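Local coordinates for protein choline kinase (Streptococcus pneumoniae, PDB 4R78) that probably phosphorylates choline as a choline kinase of protein kinase-like fold, and holds AMP in its nucleotide pocket, at residues R144-P149 and S218-P223; T135-A140 and K191-D196; K60-K65 and I105-Y110; K26-S31 and L98-A103. All blocks are in the same frame, centred on the assembly; numbering follows the deposited sequence.

Contact 1: residues R144-P149 and S218-P223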
loop_
_atom_site.group_PDB
_atom_site.type_symbol
_atom_site.label_atom_id
_atom_site.label_comp_id
_atom_site.label_asym_id
_atom_site.label_seq_id
_atom_site.Cartn_x
_atom_site.Cartn_y
_atom_site.Cartn_z
ATOM N N ARG A 144 15.060 -2.170 -2.312
ATOM C CA ARG A 144 15.575 -1.624 -1.071
ATOM C C ARG A 144 14.458 -1.612 -0.039
ATOM O O ARG A 144 13.355 -1.122 -0.301
ATOM C CB ARG A 144 16.155 -0.229 -1.290
ATOM C CG ARG A 144 17.572 -0.269 -1.845
ATOM C CD ARG A 144 18.134 1.120 -2.115
ATOM N NE ARG A 144 18.039 1.994 -0.949
ATOM C CZ ARG A 144 18.612 3.191 -0.855
ATOM N NH1 ARG A 144 19.345 3.668 -1.858
ATOM N NH2 ARG A 144 18.455 3.912 0.248
ATOM N N GLY A 145 14.755 -2.175 1.126
ATOM C CA GLY A 145 13.775 -2.333 2.185
ATOM C C GLY A 145 13.556 -3.798 2.503
ATOM O O GLY A 145 13.348 -4.619 1.606
ATOM N N GLU A 146 13.616 -4.120 3.790
ATOM C CA GLU A 146 13.349 -5.470 4.269
ATOM C C GLU A 146 12.172 -5.395 5.226
ATOM O O GLU A 146 12.322 -4.938 6.367
ATOM C CB GLU A 146 14.577 -6.044 4.985
ATOM C CG GLU A 146 15.827 -6.148 4.117
ATOM C CD GLU A 146 15.720 -7.235 3.060
ATOM O OE1 GLU A 146 15.321 -8.369 3.404
ATOM O OE2 GLU A 146 16.038 -6.955 1.887
ATOM N N PHE A 147 11.001 -5.831 4.761
ATOM C CA PHE A 147 9.790 -5.707 5.563
ATOM C C PHE A 147 9.825 -6.616 6.784
ATOM O O PHE A 147 9.995 -7.832 6.679
ATOM C CB PHE A 147 8.514 -5.930 4.742
ATOM C CG PHE A 147 7.299 -5.283 5.347
ATOM C CD1 PHE A 147 7.013 -3.944 5.100
ATOM C CD2 PHE A 147 6.454 -5.999 6.187
ATOM C CE1 PHE A 147 5.896 -3.331 5.665
ATOM C CE2 PHE A 147 5.340 -5.394 6.759
ATOM C CZ PHE A 147 5.057 -4.059 6.497
ATOM N N ALA A 148 9.683 -5.989 7.944
ATOM C CA ALA A 148 9.733 -6.681 9.217
ATOM C C ALA A 148 8.461 -6.300 9.970
ATOM O O ALA A 148 8.419 -5.261 10.635
ATOM C CB ALA A 148 10.980 -6.265 9.986
ATOM N N PRO A 149 7.403 -7.128 9.844
ATOM C CA PRO A 149 6.070 -6.780 10.357
ATOM C C PRO A 149 6.038 -6.470 11.855
ATOM O O PRO A 149 5.295 -5.595 12.290
ATOM C CB PRO A 149 5.242 -8.037 10.063
ATOM C CG PRO A 149 5.959 -8.715 8.944
ATOM C CD PRO A 149 7.409 -8.458 9.203
ATOM N N SER A 218 6.511 -0.630 -0.881
ATOM C CA SER A 218 7.173 -1.781 -1.508
ATOM C C SER A 218 8.483 -2.148 -0.813
ATOM O O SER A 218 9.261 -1.279 -0.395
ATOM C CB SER A 218 7.376 -1.579 -3.019
ATOM O OG SER A 218 8.399 -0.634 -3.305
ATOM N N SER A 219 8.714 -3.450 -0.689
ATOM C CA SER A 219 9.780 -3.961 0.148
ATOM C C SER A 219 9.966 -5.438 -0.135
ATOM O O SER A 219 9.090 -6.082 -0.724
ATOM C CB SER A 219 9.404 -3.770 1.622
ATOM O OG SER A 219 10.488 -4.068 2.474
ATOM N N MET A 220 11.112 -5.973 0.275
ATOM C CA MET A 220 11.318 -7.417 0.248
ATOM C C MET A 220 10.541 -8.051 1.396
ATOM O O MET A 220 10.661 -7.630 2.554
ATOM C CB MET A 220 12.803 -7.768 0.337
ATOM C CG MET A 220 13.652 -7.146 -0.766
ATOM S SD MET A 220 13.151 -7.654 -2.417
ATOM C CE MET A 220 13.893 -9.289 -2.486
ATOM N N ASN A 221 9.738 -9.061 1.066
ATOM C CA ASN A 221 8.846 -9.712 2.027
ATOM C C ASN A 221 8.424 -11.087 1.514
ATOM O O ASN A 221 8.788 -11.488 0.405
ATOM C CB ASN A 221 7.612 -8.828 2.274
ATOM C CG ASN A 221 6.920 -9.113 3.605
ATOM O OD1 ASN A 221 7.360 -9.941 4.398
ATOM N ND2 ASN A 221 5.821 -8.409 3.850
ATOM N N ASP A 222 7.669 -11.816 2.330
ATOM C CA ASP A 222 7.068 -13.059 1.881
ATOM C C ASP A 222 5.885 -12.727 0.966
ATOM O O ASP A 222 5.025 -11.935 1.344
ATOM C CB ASP A 222 6.608 -13.889 3.082
ATOM C CG ASP A 222 6.278 -15.313 2.705
ATOM O OD1 ASP A 222 5.292 -15.519 1.967
ATOM O OD2 ASP A 222 7.011 -16.226 3.142
ATOM N N PRO A 223 5.842 -13.317 -0.247
ATOM C CA PRO A 223 4.727 -13.021 -1.150
ATOM C C PRO A 223 3.331 -13.281 -0.577
ATOM O O PRO A 223 2.363 -12.661 -1.034
ATOM C CB PRO A 223 4.993 -13.942 -2.341
ATOM C CG PRO A 223 6.464 -14.020 -2.386
ATOM C CD PRO A 223 6.882 -14.108 -0.933
HETATM O O HOH W 1 12.683 -9.431 3.915
HETATM O O HOH W 2 9.257 -10.620 6.354
#
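Gly145, Glu146 and Phe147 run beside Ser219, Met220 and Asn221, a short extended pairing bridged at Glu146 and Met220. Two backbone hydrogen bonds hold it: Met220 N to Gly145 O, 2.9 Å, and Phe147 N to Met220 O, also 2.9 Å. Glycine suits position 145 because its phi of 118° would jam a side chain against the preceding carbonyl, and a CB would press on Ser219 OG.

Water extends the polar grip. One molecule donates to Glu146 OE1 and Met220 O; a second donates to Phe147 O and to Asn221 OD1, the latter at 2.8 Å.

Among the packing contacts, Phe147 CD2 lies 3.4 Å from Asn221 ND2, ring and amide planes 33° apart, while Ser219 CB sits at the ring edge. The Glu146 and Met220 side chains lie alongside, Glu146 OE2 3.6 Å from Met220 CG; the carboxylate's salt-bridge partner is Arg190.

On its other side the 218-223 segment hydrogen-bonds through Ser219 and Asn221 to strand 191-193. Arg144 reaches Asp79 on helix 77-87, the Phe147 ring meets Trp225 of helix 223-233, and Pro149, opening helix 149-159, rests on helix 257-280.

Contact 2: residues T135-A140 and K191-D196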
loop_
_atom_site.group_PDB
_atom_site.type_symbol
_atom_site.label_atom_id
_atom_site.label_comp_id
_atom_site.label_asym_id
_atom_site.label_seq_id
_atom_site.Cartn_x
_atom_site.Cartn_y
_atom_site.Cartn_z
ATOM N N THR A 135 4.136 -11.475 -11.845
ATOM C CA THR A 135 5.176 -10.626 -12.423
ATOM C C THR A 135 6.043 -9.989 -11.337
ATOM O O THR A 135 7.276 -10.012 -11.422
ATOM C CB THR A 135 4.578 -9.543 -13.347
ATOM O OG1 THR A 135 4.026 -10.165 -14.518
ATOM C CG2 THR A 135 5.637 -8.538 -13.774
ATOM N N ILE A 136 5.405 -9.427 -10.314
ATOM C CA ILE A 136 6.178 -8.790 -9.254
ATOM C C ILE A 136 6.926 -9.817 -8.405
ATOM O O ILE A 136 8.112 -9.653 -8.142
ATOM C CB ILE A 136 5.359 -7.772 -8.395
ATOM C CG1 ILE A 136 6.218 -7.178 -7.269
ATOM C CG2 ILE A 136 4.108 -8.395 -7.825
ATOM C CD1 ILE A 136 7.420 -6.373 -7.743
ATOM N N HIS A 137 6.251 -10.896 -8.019
ATOM C CA HIS A 137 6.872 -11.864 -7.118
ATOM C C HIS A 137 7.993 -12.691 -7.739
ATOM O O HIS A 137 8.858 -13.184 -7.016
ATOM C CB HIS A 137 5.826 -12.758 -6.450
ATOM C CG HIS A 137 4.846 -11.996 -5.616
ATOM N ND1 HIS A 137 3.592 -12.476 -5.312
ATOM C CD2 HIS A 137 4.928 -10.769 -5.046
ATOM C CE1 HIS A 137 2.950 -11.588 -4.574
ATOM N NE2 HIS A 137 3.739 -10.544 -4.399
ATOM N N THR A 138 7.986 -12.814 -9.066
ATOM C CA THR A 138 9.034 -13.549 -9.782
ATOM C C THR A 138 10.000 -12.618 -10.527
ATOM O O THR A 138 10.764 -13.070 -11.384
ATOM C CB THR A 138 8.437 -14.546 -10.800
ATOM O OG1 THR A 138 7.768 -13.823 -11.841
ATOM C CG2 THR A 138 7.461 -15.511 -10.125
ATOM N N SER A 139 9.965 -11.328 -10.202
ATOM C CA SER A 139 10.769 -10.328 -10.918
ATOM C C SER A 139 12.274 -10.508 -10.732
ATOM O O SER A 139 13.058 -10.004 -11.542
ATOM C CB SER A 139 10.378 -8.917 -10.475
ATOM O OG SER A 139 10.892 -8.635 -9.182
ATOM N N ALA A 140 12.654 -11.224 -9.673
ATOM C CA ALA A 140 14.047 -11.386 -9.232
ATOM C C ALA A 140 14.709 -10.064 -8.831
ATOM O O ALA A 140 15.919 -10.014 -8.598
ATOM C CB ALA A 140 14.888 -12.123 -10.290
ATOM N N LYS A 191 10.991 -11.912 -1.292
ATOM C CA LYS A 191 10.776 -11.534 -2.688
ATOM C C LYS A 191 10.293 -10.090 -2.768
ATOM O O LYS A 191 9.776 -9.542 -1.791
ATOM C CB LYS A 191 9.738 -12.452 -3.347
ATOM C CG LYS A 191 10.053 -13.950 -3.292
ATOM C CD LYS A 191 11.089 -14.360 -4.317
ATOM C CE LYS A 191 11.312 -15.867 -4.286
ATOM N NZ LYS A 191 12.457 -16.273 -5.141
ATOM N N SER A 192 10.456 -9.480 -3.941
ATOM C CA SER A 192 9.912 -8.151 -4.194
ATOM C C SER A 192 8.389 -8.164 -4.060
ATOM O O SER A 192 7.705 -8.923 -4.754
ATOM C CB SER A 192 10.327 -7.682 -5.587
ATOM O OG SER A 192 9.990 -8.648 -6.566
ATOM N N CYS A 193 7.871 -7.338 -3.147
ATOM C CA CYS A 193 6.426 -7.243 -2.882
ATOM C C CYS A 193 5.926 -5.804 -2.965
ATOM O O CYS A 193 6.687 -4.862 -2.732
ATOM C CB CYS A 193 6.088 -7.781 -1.490
ATOM S SG CYS A 193 6.318 -9.563 -1.247
ATOM N N HIS A 194 4.641 -5.650 -3.281
ATOM C CA HIS A 194 3.983 -4.344 -3.303
ATOM C C HIS A 194 3.668 -3.855 -1.892
ATOM O O HIS A 194 3.858 -2.675 -1.591
ATOM C CB HIS A 194 2.704 -4.403 -4.139
ATOM C CG HIS A 194 1.987 -3.095 -4.243
ATOM N ND1 HIS A 194 1.221 -2.580 -3.218
ATOM C CD2 HIS A 194 1.915 -2.197 -5.254
ATOM C CE1 HIS A 194 0.718 -1.417 -3.590
ATOM N NE2 HIS A 194 1.118 -1.165 -4.824
ATOM N N ILE A 195 3.180 -4.774 -1.051
ATOM C CA ILE A 195 2.874 -4.551 0.379
ATOM C C ILE A 195 1.543 -3.867 0.734
ATOM O O ILE A 195 1.156 -3.846 1.908
ATOM C CB ILE A 195 4.014 -3.761 1.126
ATOM C CG1 ILE A 195 5.369 -4.471 0.945
ATOM C CG2 ILE A 195 3.678 -3.530 2.613
ATOM C CD1 ILE A 195 5.498 -5.830 1.651
ATOM N N ASP A 196 0.832 -3.335 -0.261
ATOM C CA ASP A 196 -0.371 -2.536 0.007
ATOM C C ASP A 196 -1.419 -2.728 -1.099
ATOM O O ASP A 196 -1.815 -1.769 -1.774
ATOM C CB ASP A 196 -0.083 -1.043 0.250
ATOM C CG ASP A 196 -1.300 -0.277 0.743
ATOM O OD1 ASP A 196 -2.171 -0.890 1.398
ATOM O OD2 ASP A 196 -1.388 0.940 0.476
#
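His137, where helix 126-137 ends, comes opposite Ser192 in the middle of strand 191-193, their CA atoms 5.6 Å apart. The helix end meets the strand through side chains and the carbonyls of Ile136 and His137, with His137 O lying 3.7 Å from Lys191 CD.

The main polar link is at Ile136 O. Ser192 OG donates to it at 2.6 Å, tilted 30° from the carbonyl plane, and Ser139 N donates from the opposite face. With its OG placed between backbone N and carbonyl carbon (chi1 53°), Ser192 is a compact side chain able to satisfy a buried carbonyl at the helix end. Ser139 OG lies 2.8 Å from Ser192 OG, and the Ile136 methyl CD1 packs 3.6 Å from that same oxygen. The His137 ring turns its edge to the strand: CD2 is 3.3 Å from Ser192 O, near the ring plane, while Cys193 SG lies obliquely 4.8 Å from the ring centroid. Imidazole suits this buried place because it offers two polar nitrogens, and both are satisfied, ND1 by Tyr248 and NE2 by Asp226.

Asp226, from helix 223-233, also accepts from the backbone N of His194 and of Ile195. His194, Asp196 and Asn201 fit the HxD-type catalytic loop of protein kinase-like enzymes, and an aspartate from a following helix binding that loop's backbone is a hallmark of the fold.

Contact 3: residues K60-K65 and I105-Y110. With AMP (adenosine monophosphate), chain C.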
loop_
_atom_site.group_PDB
_atom_site.type_symbol
_atom_site.label_atom_id
_atom_site.label_comp_id
_atom_site.label_asym_id
_atom_site.label_seq_id
_atom_site.Cartn_x
_atom_site.Cartn_y
_atom_site.Cartn_z
ATOM N N LYS A 60 -0.545 20.566 -18.976
ATOM C CA LYS A 60 -0.385 19.264 -18.351
ATOM C C LYS A 60 -1.185 19.106 -17.066
ATOM O O LYS A 60 -1.380 20.061 -16.317
ATOM C CB LYS A 60 1.096 19.018 -18.055
ATOM C CG LYS A 60 1.473 17.557 -17.961
ATOM C CD LYS A 60 1.917 17.023 -19.303
ATOM C CE LYS A 60 2.006 15.511 -19.296
ATOM N NZ LYS A 60 2.841 15.003 -18.175
ATOM N N GLN A 61 -1.652 17.883 -16.835
ATOM C CA GLN A 61 -2.251 17.501 -15.564
ATOM C C GLN A 61 -1.358 16.458 -14.908
ATOM O O GLN A 61 -0.788 15.609 -15.594
ATOM C CB GLN A 61 -3.650 16.927 -15.775
ATOM C CG GLN A 61 -4.641 17.909 -16.383
ATOM C CD GLN A 61 -6.050 17.356 -16.429
ATOM O OE1 GLN A 61 -6.755 17.335 -15.421
ATOM N NE2 GLN A 61 -6.473 16.911 -17.607
ATOM N N TYR A 62 -1.235 16.532 -13.584
ATOM C CA TYR A 62 -0.431 15.576 -12.827
ATOM C C TYR A 62 -1.204 15.025 -11.639
ATOM O O TYR A 62 -1.931 15.757 -10.969
ATOM C CB TYR A 62 0.839 16.230 -12.293
ATOM C CG TYR A 62 1.805 16.759 -13.325
ATOM C CD1 TYR A 62 2.717 15.913 -13.956
ATOM C CD2 TYR A 62 1.826 18.114 -13.648
ATOM C CE1 TYR A 62 3.623 16.400 -14.893
ATOM C CE2 TYR A 62 2.725 18.615 -14.585
ATOM C CZ TYR A 62 3.619 17.753 -15.202
ATOM O OH TYR A 62 4.511 18.236 -16.132
ATOM N N ILE A 63 -1.024 13.733 -11.385
ATOM C CA ILE A 63 -1.511 13.092 -10.168
ATOM C C ILE A 63 -0.410 13.186 -9.115
ATOM O O ILE A 63 0.736 12.821 -9.372
ATOM C CB ILE A 63 -1.911 11.613 -10.437
ATOM C CG1 ILE A 63 -3.200 11.541 -11.275
ATOM C CG2 ILE A 63 -2.026 10.814 -9.133
ATOM C CD1 ILE A 63 -4.463 12.059 -10.578
ATOM N N VAL A 64 -0.764 13.696 -7.939
ATOM C CA VAL A 64 0.204 13.922 -6.872
ATOM C C VAL A 64 -0.154 13.100 -5.636
ATOM O O VAL A 64 -1.307 13.099 -5.190
ATOM C CB VAL A 64 0.312 15.427 -6.508
ATOM C CG1 VAL A 64 1.365 15.650 -5.434
ATOM C CG2 VAL A 64 0.640 16.261 -7.743
ATOM N N LYS A 65 0.827 12.377 -5.102
ATOM C CA LYS A 65 0.664 11.749 -3.800
ATOM C C LYS A 65 1.650 12.342 -2.801
ATOM O O LYS A 65 2.865 12.168 -2.921
ATOM C CB LYS A 65 0.809 10.228 -3.873
ATOM C CG LYS A 65 0.303 9.543 -2.614
ATOM C CD LYS A 65 0.314 8.028 -2.721
ATOM C CE LYS A 65 -0.322 7.411 -1.479
ATOM N NZ LYS A 65 -0.358 5.920 -1.533
ATOM N N ILE A 105 6.933 13.499 -1.807
ATOM C CA ILE A 105 5.866 13.840 -2.747
ATOM C C ILE A 105 6.144 13.195 -4.102
ATOM O O ILE A 105 7.218 13.376 -4.681
ATOM C CB ILE A 105 5.726 15.384 -2.934
ATOM C CG1 ILE A 105 5.472 16.093 -1.596
ATOM C CG2 ILE A 105 4.616 15.716 -3.931
ATOM C CD1 ILE A 105 5.650 17.602 -1.651
ATOM N N LYS A 106 5.161 12.446 -4.592
ATOM C CA LYS A 106 5.250 11.778 -5.882
ATOM C C LYS A 106 4.378 12.511 -6.886
ATOM O O LYS A 106 3.218 12.816 -6.605
ATOM C CB LYS A 106 4.796 10.321 -5.740
ATOM C CG LYS A 106 4.824 9.514 -7.037
ATOM C CD LYS A 106 4.467 8.045 -6.791
ATOM C CE LYS A 106 2.976 7.842 -6.541
ATOM N NZ LYS A 106 2.656 6.428 -6.168
ATOM N N VAL A 107 4.949 12.811 -8.050
ATOM C CA VAL A 107 4.204 13.462 -9.122
ATOM C C VAL A 107 4.213 12.552 -10.344
ATOM O O VAL A 107 5.269 12.277 -10.917
ATOM C CB VAL A 107 4.796 14.843 -9.487
ATOM C CG1 VAL A 107 3.937 15.532 -10.543
ATOM C CG2 VAL A 107 4.931 15.724 -8.250
ATOM N N ASN A 108 3.023 12.091 -10.726
ATOM C CA ASN A 108 2.854 11.099 -11.784
ATOM C C ASN A 108 1.972 11.608 -12.915
ATOM O O ASN A 108 1.291 12.628 -12.775
ATOM C CB ASN A 108 2.237 9.817 -11.201
ATOM C CG ASN A 108 3.256 8.924 -10.507
ATOM O OD1 ASN A 108 4.439 9.250 -10.413
ATOM N ND2 ASN A 108 2.792 7.785 -10.011
ATOM N N GLU A 109 1.980 10.884 -14.031
ATOM C CA GLU A 109 1.059 11.159 -15.126
ATOM C C GLU A 109 -0.394 11.061 -14.662
ATOM O O GLU A 109 -0.727 10.259 -13.780
ATOM C CB GLU A 109 1.309 10.202 -16.299
ATOM C CG GLU A 109 0.956 8.739 -16.016
ATOM C CD GLU A 109 1.051 7.850 -17.239
ATOM O OE1 GLU A 109 1.497 6.697 -17.085
ATOM O OE2 GLU A 109 0.685 8.297 -18.350
ATOM N N TYR A 110 -1.242 11.901 -15.247
ATOM C CA TYR A 110 -2.684 11.795 -15.069
ATOM C C TYR A 110 -3.267 11.080 -16.279
ATOM O O TYR A 110 -3.088 11.512 -17.420
ATOM C CB TYR A 110 -3.321 13.181 -14.903
ATOM C CG TYR A 110 -4.841 13.184 -14.831
ATOM C CD1 TYR A 110 -5.515 12.552 -13.785
ATOM C CD2 TYR A 110 -5.600 13.834 -15.801
ATOM C CE1 TYR A 110 -6.907 12.560 -13.711
ATOM C CE2 TYR A 110 -6.992 13.850 -15.735
ATOM C CZ TYR A 110 -7.636 13.211 -14.688
ATOM O OH TYR A 110 -9.014 13.221 -14.619
HETATM P P AMP C . -5.227 5.518 -3.735
HETATM O O1P AMP C . -4.499 5.171 -2.459
HETATM O O2P AMP C . -6.632 6.030 -3.532
HETATM O O3P AMP C . -5.091 4.484 -4.826
HETATM O "O5'" AMP C . -4.434 6.791 -4.322
HETATM C "C5'" AMP C . -4.325 6.984 -5.731
HETATM C "C4'" AMP C . -5.706 7.205 -6.332
HETATM O "O4'" AMP C . -5.659 8.282 -7.275
HETATM C "C3'" AMP C . -6.189 5.976 -7.086
HETATM O "O3'" AMP C . -7.171 5.260 -6.329
HETATM C "C2'" AMP C . -6.767 6.505 -8.384
HETATM O "O2'" AMP C . -8.182 6.656 -8.277
HETATM C "C1'" AMP C . -6.161 7.886 -8.559
HETATM N N9 AMP C . -5.061 7.846 -9.560
HETATM C C8 AMP C . -3.794 7.457 -9.321
HETATM N N7 AMP C . -3.023 7.536 -10.434
HETATM C C5 AMP C . -3.806 7.996 -11.421
HETATM C C6 AMP C . -3.624 8.316 -12.855
HETATM N N6 AMP C . -2.416 8.151 -13.444
HETATM N N1 AMP C . -4.695 8.777 -13.543
HETATM C C2 AMP C . -5.899 8.941 -12.959
HETATM N N3 AMP C . -6.136 8.669 -11.659
HETATM C C4 AMP C . -5.150 8.201 -10.847
HETATM O O HOH W 3 -0.110 13.687 -17.306
#
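Ile63 to Lys65 pair antiparallel with Lys106 to Asn108, the short strand axes 4.5 Å apart at 146°, in the five-stranded sheet of the N-terminal lobe of a protein kinase-like fold. Ile63 with Asn108 and Lys65 with Lys106 are hydrogen-bonded pairs, the bond from Asn108 N to Ile63 O measuring 2.8 Å; Val64 with Val107 is a non-hydrogen-bonded pair.

Val64 and Val107 point to one face, where Val64 packs on Ile25 and Ile29 of helix 20-30; their beta-branched chains suit an extended backbone. There Val107 CG1 also meets Tyr62 CB at 3.6 Å.

The other face carries Ile63, Lys65, Lys106 and Asn108 and looks onto the nucleotide. Lys106 NZ makes salt bridges to Glu216 and Asp214. Lys65, fully extended, carries its NZ to 5.6 Å from Lys106 NZ and makes long, weak ion pairs with the same acids; a MES molecule, probably from the crystallisation liquor, forms a salt bridge with Lys65 NZ.

Further along the chain, at Tyr110, CG stands anti to the backbone N (chi1 175°), bringing the ring beside Gln61, whose amide lies alongside with its plane 50° from the ring. Ile63 CD1 meets the ring edge at Tyr110 CD1, 3.4 Å away. Its neighbour Ile63 CG1 lies 3.6 Å from AMP C5, an apolar contact for the adenine, while Glu109 O comes within 2.7 Å of AMP N6.

Contact 4: residues K26-S31 and L98-A103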
loop_
_atom_site.group_PDB
_atom_site.type_symbol
_atom_site.label_atom_id
_atom_site.label_comp_id
_atom_site.label_asym_id
_atom_site.label_seq_id
_atom_site.Cartn_x
_atom_site.Cartn_y
_atom_site.Cartn_z
ATOM N N LYS A 26 2.456 22.897 -5.264
ATOM C CA LYS A 26 2.603 23.930 -6.295
ATOM C C LYS A 26 4.077 24.290 -6.532
ATOM O O LYS A 26 4.514 24.406 -7.679
ATOM C CB LYS A 26 1.786 25.176 -5.931
ATOM C CG LYS A 26 1.835 26.293 -6.967
ATOM C CD LYS A 26 0.946 27.460 -6.572
ATOM C CE LYS A 26 1.047 28.589 -7.584
ATOM N NZ LYS A 26 0.177 29.739 -7.216
ATOM N N GLU A 27 4.832 24.441 -5.444
ATOM C CA GLU A 27 6.268 24.734 -5.509
ATOM C C GLU A 27 7.077 23.618 -6.177
ATOM O O GLU A 27 7.938 23.892 -7.016
ATOM C CB GLU A 27 6.828 25.016 -4.111
ATOM C CG GLU A 27 6.329 26.310 -3.479
ATOM C CD GLU A 27 6.818 26.507 -2.048
ATOM O OE1 GLU A 27 7.820 25.869 -1.651
ATOM O OE2 GLU A 27 6.199 27.312 -1.319
ATOM N N LYS A 28 6.794 22.370 -5.807
ATOM C CA LYS A 28 7.531 21.216 -6.336
ATOM C C LYS A 28 7.275 21.010 -7.829
ATOM O O LYS A 28 8.183 20.638 -8.576
ATOM C CB LYS A 28 7.181 19.935 -5.562
ATOM C CG LYS A 28 7.402 20.006 -4.052
ATOM C CD LYS A 28 8.872 20.028 -3.658
ATOM C CE LYS A 28 9.013 20.199 -2.152
ATOM N NZ LYS A 28 10.388 19.922 -1.664
ATOM N N ILE A 29 6.040 21.263 -8.255
ATOM C CA ILE A 29 5.642 21.094 -9.655
ATOM C C ILE A 29 6.200 22.193 -10.556
ATOM O O ILE A 29 6.429 21.966 -11.748
ATOM C CB ILE A 29 4.109 20.962 -9.793
ATOM C CG1 ILE A 29 3.682 19.565 -9.341
ATOM C CG2 ILE A 29 3.642 21.217 -11.233
ATOM C CD1 ILE A 29 2.208 19.389 -9.204
ATOM N N SER A 30 6.434 23.372 -9.982
ATOM C CA SER A 30 7.027 24.494 -10.715
ATOM C C SER A 30 8.347 24.119 -11.399
ATOM O O SER A 30 8.684 24.670 -12.447
ATOM C CB SER A 30 7.225 25.699 -9.789
ATOM O OG SER A 30 5.978 26.247 -9.393
ATOM N N SER A 31 9.071 23.167 -10.810
ATOM C CA SER A 31 10.331 22.670 -11.370
ATOM C C SER A 31 10.144 21.816 -12.632
ATOM O O SER A 31 11.101 21.578 -13.372
ATOM C CB SER A 31 11.110 21.880 -10.312
ATOM O OG SER A 31 10.488 20.633 -10.042
ATOM N N LEU A 98 8.284 13.113 -10.961
ATOM C CA LEU A 98 9.048 13.624 -9.829
ATOM C C LEU A 98 8.828 12.750 -8.603
ATOM O O LEU A 98 7.715 12.289 -8.350
ATOM C CB LEU A 98 8.646 15.072 -9.520
ATOM C CG LEU A 98 9.607 15.916 -8.683
ATOM C CD1 LEU A 98 10.773 16.409 -9.537
ATOM C CD2 LEU A 98 8.870 17.092 -8.064
ATOM N N PHE A 99 9.899 12.504 -7.855
ATOM C CA PHE A 99 9.791 11.842 -6.562
ATOM C C PHE A 99 10.642 12.647 -5.590
ATOM O O PHE A 99 11.868 12.504 -5.545
ATOM C CB PHE A 99 10.234 10.376 -6.644
ATOM C CG PHE A 99 9.757 9.519 -5.492
ATOM C CD1 PHE A 99 8.539 8.848 -5.560
ATOM C CD2 PHE A 99 10.527 9.378 -4.342
ATOM C CE1 PHE A 99 8.095 8.048 -4.501
ATOM C CE2 PHE A 99 10.098 8.574 -3.279
ATOM C CZ PHE A 99 8.882 7.907 -3.361
ATOM N N ASP A 100 9.975 13.514 -4.835
ATOM C CA ASP A 100 10.647 14.482 -3.976
ATOM C C ASP A 100 11.026 13.869 -2.632
ATOM O O ASP A 100 10.164 13.509 -1.825
ATOM C CB ASP A 100 9.763 15.717 -3.774
ATOM C CG ASP A 100 10.449 16.802 -2.964
ATOM O OD1 ASP A 100 10.071 16.985 -1.789
ATOM O OD2 ASP A 100 11.355 17.475 -3.505
ATOM N N ILE A 101 12.332 13.756 -2.418
ATOM C CA ILE A 101 12.922 13.223 -1.193
ATOM C C ILE A 101 12.763 14.175 -0.005
ATOM O O ILE A 101 12.597 13.738 1.137
ATOM C CB ILE A 101 14.438 12.914 -1.434
ATOM C CG1 ILE A 101 14.610 11.785 -2.461
ATOM C CG2 ILE A 101 15.164 12.607 -0.137
ATOM C CD1 ILE A 101 13.834 10.523 -2.131
ATOM N N GLU A 102 12.813 15.476 -0.282
ATOM C CA GLU A 102 12.765 16.487 0.772
ATOM C C GLU A 102 11.481 16.423 1.604
ATOM O O GLU A 102 11.531 16.459 2.837
ATOM C CB GLU A 102 12.975 17.889 0.174
ATOM C CG GLU A 102 12.793 19.056 1.153
ATOM C CD GLU A 102 13.867 19.156 2.235
ATOM O OE1 GLU A 102 14.801 18.321 2.297
ATOM O OE2 GLU A 102 13.774 20.104 3.039
ATOM N N ALA A 103 10.338 16.300 0.931
ATOM C CA ALA A 103 9.042 16.326 1.608
ATOM C C ALA A 103 8.262 15.014 1.488
ATOM O O ALA A 103 7.329 14.774 2.254
ATOM C CB ALA A 103 8.206 17.485 1.089
#
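Lys28 reaches from helix 20-30 to Asp100, at the end of edge strand 96-100, and its chain meets something at nearly every atom. CB lies 4.1 Å from Leu98 CD2, the methyl that also packs on Lys28 O. CG rests on Ile105 of the adjoining strand. A bend at chi2 (-71°) then turns the chain towards the carboxylate, with CD 3.6 Å from Asp100 OD2 and CE 3.4 Å from Asp100 OD1. NZ ends in a salt bridge, 3.0 Å to Asp100 OD1 with a weak bond of 3.2 Å to Asp100 OD2, and brushes Glu102 CB.

Asp100 OD1 has a second donor: Ala103 N, 2.8 Å away, reaches it from the opposite face of the carboxylate plane, an Asx motif that fixes the turn after the strand. Lysine fits because its long apolar stem packs on Leu98 and Ile105 before the charge emerges. Two donors on one oxygen probably keep Asp100 ionised, yet at this partly exposed surface the ion pair is likely to be only modestly stabilising.

Overall arrangement
The four contacts fall into two pairs, one in each lobe, with AMP bound between the lobes. Contacts 3 and 4, centres 10 Å apart, share the N-terminal sheet: Ile105 O and Asp100 N, and Val107 N and Leu98 O, are probably hydrogen-bonded, while helix 20-30 packs on the face opposite the nucleotide. Contacts 1 and 2, centres 9 Å apart, meet at strand 191-193, which belongs to contact 2 and borders contact 1. Between the pairs, centres lie 24 to 27 Å apart, although the nearest atoms of contacts 2 and 3 come within about 5 Å. Contact 3 lines the adenine pocket directly, whereas contact 2 leads into the loop carrying Asn201, another residue of that pocket.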